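Local coordinates for short-chain type dehydrogenase/reductase (Mycobacterium ulcerans, PDB 3SVT), which probably catalyses an NAD-dependent oxidation or reduction as a member of the short-chain dehydrogenase/reductase family, at residues 191-196 with 249-254. Numbering follows the deposited sequence.
Sequences SIRPGL and VINVDG
Val-249 lays its CG1 methyl over the centre of one face of the Arg-193 guanidinium, 3.3 Å from CZ, while Asn-251 OD1 lies at its edge, near the plane. The arginine chain, extended from CG to NE, puts CD 3.1 Å from OD1 of Asn-251, with the guanidinium and amide planes 81° apart. Arginine suits this place: its flat faces, which make no hydrogen bonds, can take a methyl, while in-plane N-H groups reach acceptors; NE makes a salt bridge with Asp-172, which also bonds Ser-191 OG. On the sheet's other face, branched Ile-192 and Val-252 cross obliquely, CG2 to CG2 at 3.9 Å. Parallel pairing holds the backbones, from Ile-250 N to Ser-191 O (2.9 Å) through to Gly-195 N on Val-252 O. Gly-195 fits because Asp-253 CB lies 3.7 Å from its CA, where a side chain would stand. Asn-251 ND2 binds Asp-253 OD2, and Asp-253 OD1 takes the amide of Gly-255, fixing the turn after the strand. Ile-250 meets Ile-250 of a second subunit. Strand 249-252, last of the Rossmann-type sheet, lies beside 187-198, which also pairs with 144-149, and helix 227-238 packs on Ile-192, Ile-250 and Val-252.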
loop_
_atom_site.group_PDB
_atom_site.type_symbol
_atom_site.label_atom_id
_atom_site.label_comp_id
_atom_site.label_asym_id
_atom_site.label_seq_id
_atom_site.Cartn_x
_atom_site.Cartn_y
_atom_site.Cartn_z
ATOM N N SER B 191 -11.612 -1.047 -8.953
ATOM C CA SER B 191 -10.858 -2.085 -9.667
ATOM C C SER B 191 -10.978 -3.435 -8.943
ATOM O O SER B 191 -10.959 -3.505 -7.716
ATOM C CB SER B 191 -9.387 -1.708 -9.807
ATOM O OG SER B 191 -8.656 -2.808 -10.330
ATOM N N ILE B 192 -11.103 -4.502 -9.729
ATOM C CA ILE B 192 -10.948 -5.854 -9.264
ATOM C C ILE B 192 -9.643 -6.459 -9.816
ATOM O O ILE B 192 -9.430 -6.429 -11.029
ATOM C CB ILE B 192 -12.134 -6.749 -9.705
ATOM C CG1 ILE B 192 -13.471 -6.165 -9.204
ATOM C CG2 ILE B 192 -11.946 -8.174 -9.217
ATOM C CD1 ILE B 192 -14.664 -6.795 -9.835
ATOM N N ARG B 193 -8.820 -7.053 -8.943
ATOM C CA ARG B 193 -7.620 -7.792 -9.369
ATOM C C ARG B 193 -7.798 -9.296 -9.142
ATOM O O ARG B 193 -7.564 -9.763 -8.028
ATOM C CB ARG B 193 -6.420 -7.356 -8.530
ATOM C CG ARG B 193 -5.898 -5.927 -8.793
ATOM C CD ARG B 193 -4.877 -5.655 -7.685
ATOM N NE ARG B 193 -4.103 -4.445 -7.804
ATOM C CZ ARG B 193 -3.540 -3.813 -6.763
ATOM N NH1 ARG B 193 -3.709 -4.222 -5.503
ATOM N NH2 ARG B 193 -2.841 -2.738 -6.988
ATOM N N PRO B 194 -8.227 -10.046 -10.166
ATOM C CA PRO B 194 -8.341 -11.484 -10.031
ATOM C C PRO B 194 -6.991 -12.177 -9.946
ATOM O O PRO B 194 -6.012 -11.698 -10.520
ATOM C CB PRO B 194 -9.053 -11.921 -11.318
ATOM C CG PRO B 194 -9.358 -10.714 -12.083
ATOM C CD PRO B 194 -8.697 -9.554 -11.471
ATOM N N GLY B 195 -6.941 -13.300 -9.243
ATOM C CA GLY B 195 -5.745 -14.132 -9.213
ATOM C C GLY B 195 -5.823 -15.142 -10.359
ATOM O O GLY B 195 -6.174 -14.804 -11.484
ATOM N N LEU B 196 -5.538 -16.394 -10.063
ATOM C CA LEU B 196 -5.611 -17.431 -11.064
ATOM C C LEU B 196 -7.059 -17.824 -11.209
ATOM O O LEU B 196 -7.626 -18.387 -10.292
ATOM C CB LEU B 196 -4.752 -18.636 -10.676
ATOM C CG LEU B 196 -4.609 -19.696 -11.761
ATOM C CD1 LEU B 196 -3.976 -19.104 -13.035
ATOM C CD2 LEU B 196 -3.786 -20.900 -11.225
ATOM N N VAL B 249 -9.536 -1.013 -4.660
ATOM C CA VAL B 249 -8.797 -1.943 -5.516
ATOM C C VAL B 249 -8.767 -3.290 -4.776
ATOM O O VAL B 249 -8.064 -3.436 -3.802
ATOM C CB VAL B 249 -7.370 -1.458 -5.813
ATOM C CG1 VAL B 249 -6.585 -2.537 -6.580
ATOM C CG2 VAL B 249 -7.391 -0.165 -6.590
ATOM N N ILE B 250 -9.564 -4.257 -5.240
ATOM C CA ILE B 250 -9.951 -5.431 -4.430
ATOM C C ILE B 250 -9.518 -6.733 -5.118
ATOM O O ILE B 250 -9.899 -6.972 -6.282
ATOM C CB ILE B 250 -11.507 -5.452 -4.255
ATOM C CG1 ILE B 250 -11.995 -4.186 -3.548
ATOM C CG2 ILE B 250 -11.948 -6.676 -3.453
ATOM C CD1 ILE B 250 -13.569 -3.997 -3.504
ATOM N N ASN B 251 -8.723 -7.563 -4.429
ATOM C CA ASN B 251 -8.291 -8.816 -4.995
ATOM C C ASN B 251 -9.323 -9.908 -4.774
ATOM O O ASN B 251 -9.848 -10.038 -3.675
ATOM C CB ASN B 251 -6.920 -9.287 -4.443
ATOM C CG ASN B 251 -5.750 -8.540 -5.057
ATOM O OD1 ASN B 251 -5.798 -7.336 -5.206
ATOM N ND2 ASN B 251 -4.677 -9.265 -5.395
ATOM N N VAL B 252 -9.601 -10.667 -5.842
ATOM C CA VAL B 252 -10.416 -11.903 -5.814
ATOM C C VAL B 252 -9.446 -13.004 -6.245
ATOM O O VAL B 252 -9.353 -13.362 -7.455
ATOM C CB VAL B 252 -11.600 -11.827 -6.766
ATOM C CG1 VAL B 252 -12.350 -13.170 -6.817
ATOM C CG2 VAL B 252 -12.559 -10.691 -6.329
ATOM N N ASP B 253 -8.691 -13.506 -5.276
ATOM C CA ASP B 253 -7.474 -14.288 -5.591
ATOM C C ASP B 253 -7.153 -15.429 -4.636
ATOM O O ASP B 253 -6.060 -16.007 -4.687
ATOM C CB ASP B 253 -6.294 -13.321 -5.682
ATOM C CG ASP B 253 -5.884 -12.745 -4.343
ATOM O OD1 ASP B 253 -6.486 -13.074 -3.291
ATOM O OD2 ASP B 253 -4.908 -11.948 -4.356
ATOM N N GLY B 254 -8.109 -15.808 -3.783
ATOM C CA GLY B 254 -7.867 -16.875 -2.799
ATOM C C GLY B 254 -6.853 -16.534 -1.705
ATOM O O GLY B 254 -6.411 -17.414 -0.963
HETATM O O HOH W 1 -4.653 -16.688 -7.133
#